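Local coordinates for protein agarase (Pseudoalteromonas fuliginea, PDB 6XJ9) that is a glycoside hydrolase of family 50, an agarase that probably cleaves the galactan backbone of agarose from marine algae, at residues P478-R483 and D596-V601. Residues are numbered along the deposited sequence; the frame is centred on the assembly and turned at random.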
ATOM      1  N   PRO A 478     -49.658 -10.232  21.243  1.00 26.71           N
ATOM      2  CA  PRO A 478     -49.739  -8.824  21.644  1.00 26.49           C
ATOM      3  C   PRO A 478     -48.505  -8.366  22.416  1.00 26.64           C
ATOM      4  O   PRO A 478     -48.063  -7.241  22.235  1.00 27.14           O
ATOM      5  CB  PRO A 478     -51.030  -8.756  22.475  1.00 27.44           C
ATOM      6  CG  PRO A 478     -51.896  -9.844  21.861  1.00 28.20           C
ATOM      7  CD  PRO A 478     -50.925 -10.946  21.476  1.00 27.08           C
ATOM      8  N   GLU A 479     -47.922  -9.258  23.231  1.00 27.18           N
ATOM      9  CA  GLU A 479     -46.730  -8.901  23.984  1.00 27.52           C
ATOM     10  C   GLU A 479     -45.588  -8.492  23.047  1.00 25.92           C
ATOM     11  O   GLU A 479     -44.729  -7.722  23.463  1.00 26.74           O
ATOM     12  CB  GLU A 479     -46.316 -10.007  24.962  1.00 31.90           C
ATOM     13  CG  GLU A 479     -45.105  -9.661  25.830  1.00 35.11           C
ATOM     14  CD  GLU A 479     -45.252  -8.519  26.833  1.00 38.47           C
ATOM     15  OE1 GLU A 479     -46.410  -8.099  27.098  1.00 38.96           O
ATOM     16  OE2 GLU A 479     -44.202  -8.040  27.347  1.00 34.65           O
ATOM     17  N   PHE A 480     -45.559  -9.004  21.803  1.00 23.87           N
ATOM     18  CA  PHE A 480     -44.486  -8.616  20.894  1.00 23.47           C
ATOM     19  C   PHE A 480     -44.602  -7.122  20.599  1.00 22.57           C
ATOM     20  O   PHE A 480     -43.609  -6.406  20.584  1.00 22.58           O
ATOM     21  CB  PHE A 480     -44.428  -9.444  19.599  1.00 22.29           C
ATOM     22  CG  PHE A 480     -43.403  -8.921  18.613  1.00 21.69           C
ATOM     23  CD1 PHE A 480     -42.045  -9.122  18.825  1.00 20.80           C
ATOM     24  CD2 PHE A 480     -43.782  -8.177  17.497  1.00 21.61           C
ATOM     25  CE1 PHE A 480     -41.096  -8.632  17.938  1.00 20.86           C
ATOM     26  CE2 PHE A 480     -42.833  -7.680  16.614  1.00 20.17           C
ATOM     27  CZ  PHE A 480     -41.489  -7.906  16.833  1.00 19.91           C
ATOM     28  N   THR A 481     -45.838  -6.658  20.403  1.00 23.05           N
ATOM     29  CA  THR A 481     -46.091  -5.250  20.142  1.00 22.79           C
ATOM     30  C   THR A 481     -45.693  -4.396  21.344  1.00 23.47           C
ATOM     31  O   THR A 481     -45.087  -3.341  21.170  1.00 22.92           O
ATOM     32  CB  THR A 481     -47.535  -5.042  19.673  1.00 22.62           C
ATOM     33  OG1 THR A 481     -47.619  -5.717  18.417  1.00 22.00           O
ATOM     34  CG2 THR A 481     -47.907  -3.581  19.533  1.00 23.50           C
ATOM     35  N   VAL A 482     -46.032  -4.852  22.560  1.00 23.93           N
ATOM     36  CA  VAL A 482     -45.611  -4.155  23.770  1.00 24.66           C
ATOM     37  C   VAL A 482     -44.088  -3.977  23.747  1.00 24.86           C
ATOM     38  O   VAL A 482     -43.591  -2.873  23.936  1.00 23.78           O
ATOM     39  CB  VAL A 482     -46.107  -4.861  25.055  1.00 25.01           C
ATOM     40  CG1 VAL A 482     -45.579  -4.200  26.321  1.00 25.74           C
ATOM     41  CG2 VAL A 482     -47.624  -4.974  25.115  1.00 24.33           C
ATOM     42  N   ARG A 483     -43.349  -5.057  23.465  1.00 26.32           N
ATOM     43  CA  ARG A 483     -41.894  -5.043  23.573  1.00 26.34           C
ATOM     44  C   ARG A 483     -41.264  -4.240  22.434  1.00 24.66           C
ATOM     45  O   ARG A 483     -40.228  -3.601  22.627  1.00 24.19           O
ATOM     46  CB  ARG A 483     -41.346  -6.472  23.661  1.00 28.11           C
ATOM     47  CG  ARG A 483     -41.536  -7.133  25.024  1.00 31.80           C
ATOM     48  CD  ARG A 483     -40.367  -6.843  25.950  1.00 34.50           C
ATOM     49  NE  ARG A 483     -40.387  -5.544  26.611  1.00 40.49           N
ATOM     50  CZ  ARG A 483     -39.328  -4.754  26.810  1.00 36.41           C
ATOM     51  NH1 ARG A 483     -38.134  -5.095  26.358  1.00 35.55           N
ATOM     52  NH2 ARG A 483     -39.481  -3.602  27.440  1.00 37.47           N
ATOM     53  N   ASP A 596     -44.765  -9.411   7.200  1.00 18.22           N
ATOM     54  CA  ASP A 596     -45.559  -8.197   7.091  1.00 19.06           C
ATOM     55  C   ASP A 596     -45.947  -7.668   8.475  1.00 18.52           C
ATOM     56  O   ASP A 596     -45.903  -6.460   8.721  1.00 18.48           O
ATOM     57  CB  ASP A 596     -46.785  -8.418   6.206  1.00 20.72           C
ATOM     58  CG  ASP A 596     -47.702  -7.217   6.225  1.00 22.40           C
ATOM     59  OD1 ASP A 596     -47.480  -6.298   5.427  1.00 22.83           O
ATOM     60  OD2 ASP A 596     -48.604  -7.206   7.063  1.00 25.98           O
ATOM     61  N   LYS A 597     -46.345  -8.579   9.370  1.00 18.07           N
ATOM     62  CA  LYS A 597     -46.736  -8.212  10.721  1.00 18.11           C
ATOM     63  C   LYS A 597     -45.498  -7.775  11.502  1.00 17.86           C
ATOM     64  O   LYS A 597     -45.548  -6.796  12.250  1.00 18.03           O
ATOM     65  CB  LYS A 597     -47.534  -9.345  11.379  1.00 19.39           C
ATOM     66  CG  LYS A 597     -47.988  -9.108  12.820  1.00 19.00           C
ATOM     67  CD  LYS A 597     -49.066  -8.043  12.975  1.00 19.90           C
ATOM     68  CE  LYS A 597     -49.647  -7.970  14.378  1.00 20.21           C
ATOM     69  NZ  LYS A 597     -50.475  -6.749  14.561  1.00 21.55           N
ATOM     70  N   TYR A 598     -44.373  -8.472  11.301  1.00 16.96           N
ATOM     71  CA  TYR A 598     -43.140  -8.036  11.945  1.00 16.97           C
ATOM     72  C   TYR A 598     -42.873  -6.571  11.625  1.00 16.75           C
ATOM     73  O   TYR A 598     -42.679  -5.759  12.535  1.00 17.82           O
ATOM     74  CB  TYR A 598     -41.901  -8.857  11.562  1.00 15.78           C
ATOM     75  CG  TYR A 598     -40.614  -8.255  12.083  1.00 16.44           C
ATOM     76  CD1 TYR A 598     -40.267  -8.386  13.420  1.00 16.70           C
ATOM     77  CD2 TYR A 598     -39.751  -7.537  11.270  1.00 15.73           C
ATOM     78  CE1 TYR A 598     -39.105  -7.836  13.933  1.00 16.78           C
ATOM     79  CE2 TYR A 598     -38.576  -6.983  11.769  1.00 15.93           C
ATOM     80  CZ  TYR A 598     -38.250  -7.138  13.105  1.00 16.90           C
ATOM     81  OH  TYR A 598     -37.110  -6.595  13.639  1.00 18.01           O
ATOM     82  N   PHE A 599     -42.814  -6.257  10.323  1.00 16.22           N
ATOM     83  CA  PHE A 599     -42.420  -4.924   9.893  1.00 16.84           C
ATOM     84  C   PHE A 599     -43.484  -3.885  10.229  1.00 17.21           C
ATOM     85  O   PHE A 599     -43.149  -2.731  10.470  1.00 16.81           O
ATOM     86  CB  PHE A 599     -41.979  -4.922   8.427  1.00 16.42           C
ATOM     87  CG  PHE A 599     -40.622  -5.557   8.257  1.00 16.59           C
ATOM     88  CD1 PHE A 599     -39.474  -4.870   8.633  1.00 16.33           C
ATOM     89  CD2 PHE A 599     -40.491  -6.853   7.766  1.00 16.71           C
ATOM     90  CE1 PHE A 599     -38.222  -5.458   8.516  1.00 16.86           C
ATOM     91  CE2 PHE A 599     -39.236  -7.433   7.639  1.00 16.26           C
ATOM     92  CZ  PHE A 599     -38.106  -6.742   8.024  1.00 16.10           C
ATOM     93  N   SER A 600     -44.754  -4.307  10.228  1.00 16.77           N
ATOM     94  CA  SER A 600     -45.853  -3.413  10.544  1.00 17.44           C
ATOM     95  C   SER A 600     -45.745  -2.959  11.997  1.00 18.39           C
ATOM     96  O   SER A 600     -45.943  -1.782  12.289  1.00 17.58           O
ATOM     97  CB  SER A 600     -47.166  -4.102  10.280  1.00 19.78           C
ATOM     98  OG  SER A 600     -48.236  -3.248  10.631  1.00 23.37           O
ATOM     99  N   VAL A 601     -45.435  -3.914  12.891  1.00 16.66           N
ATOM    100  CA  VAL A 601     -45.306  -3.626  14.307  1.00 17.25           C
ATOM    101  C   VAL A 601     -44.125  -2.679  14.512  1.00 17.88           C
ATOM    102  O   VAL A 601     -44.247  -1.664  15.204  1.00 20.09           O
ATOM    103  CB  VAL A 601     -45.199  -4.917  15.151  1.00 16.90           C
ATOM    104  CG1 VAL A 601     -44.701  -4.639  16.550  1.00 17.22           C
ATOM    105  CG2 VAL A 601     -46.537  -5.647  15.214  1.00 17.89           C
TER
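Phe480 and Thr481, near the start of helix 478-495, meet Tyr598 and Val601 of helix 584-609 in a helix-helix packing, probably part of the (beta/alpha)8-barrel catalytic domain expected of a family 50 glycoside hydrolase. The two short axes run in roughly the same direction, 36° apart and 10.7 Å at their closest, a separation bridged by side chains alone. Phe480 and Val601 both point across: with CG anti to the backbone N (chi1 174°), the Phe480 ring reaches over to the second helix, and its CZ comes 3.7 Å from Tyr598 CD1. The two rings meet rim to rim, neither over the face of the other, with centroids 6.0 Å apart and planes inclined by 37°. Beside this, Phe480 CE2 rests 3.6 Å from Val601 CG1, while Phe459 packs edge-to-face with the Phe480 ring. Replacing Phe480 with an alanine is likely to open a gap between the helices and leave Val601 CG1 and the Tyr598 ring without their shared apolar neighbour. The phenol of Tyr598 is fixed separately, its OH hydrogen-bonded to Asp507. Next after Phe480, Thr481 closes the contact by van der Waals touch, its OG1 lying 3.4 Å from Val601 CG2 and 3.6 Å from Val601 CG1.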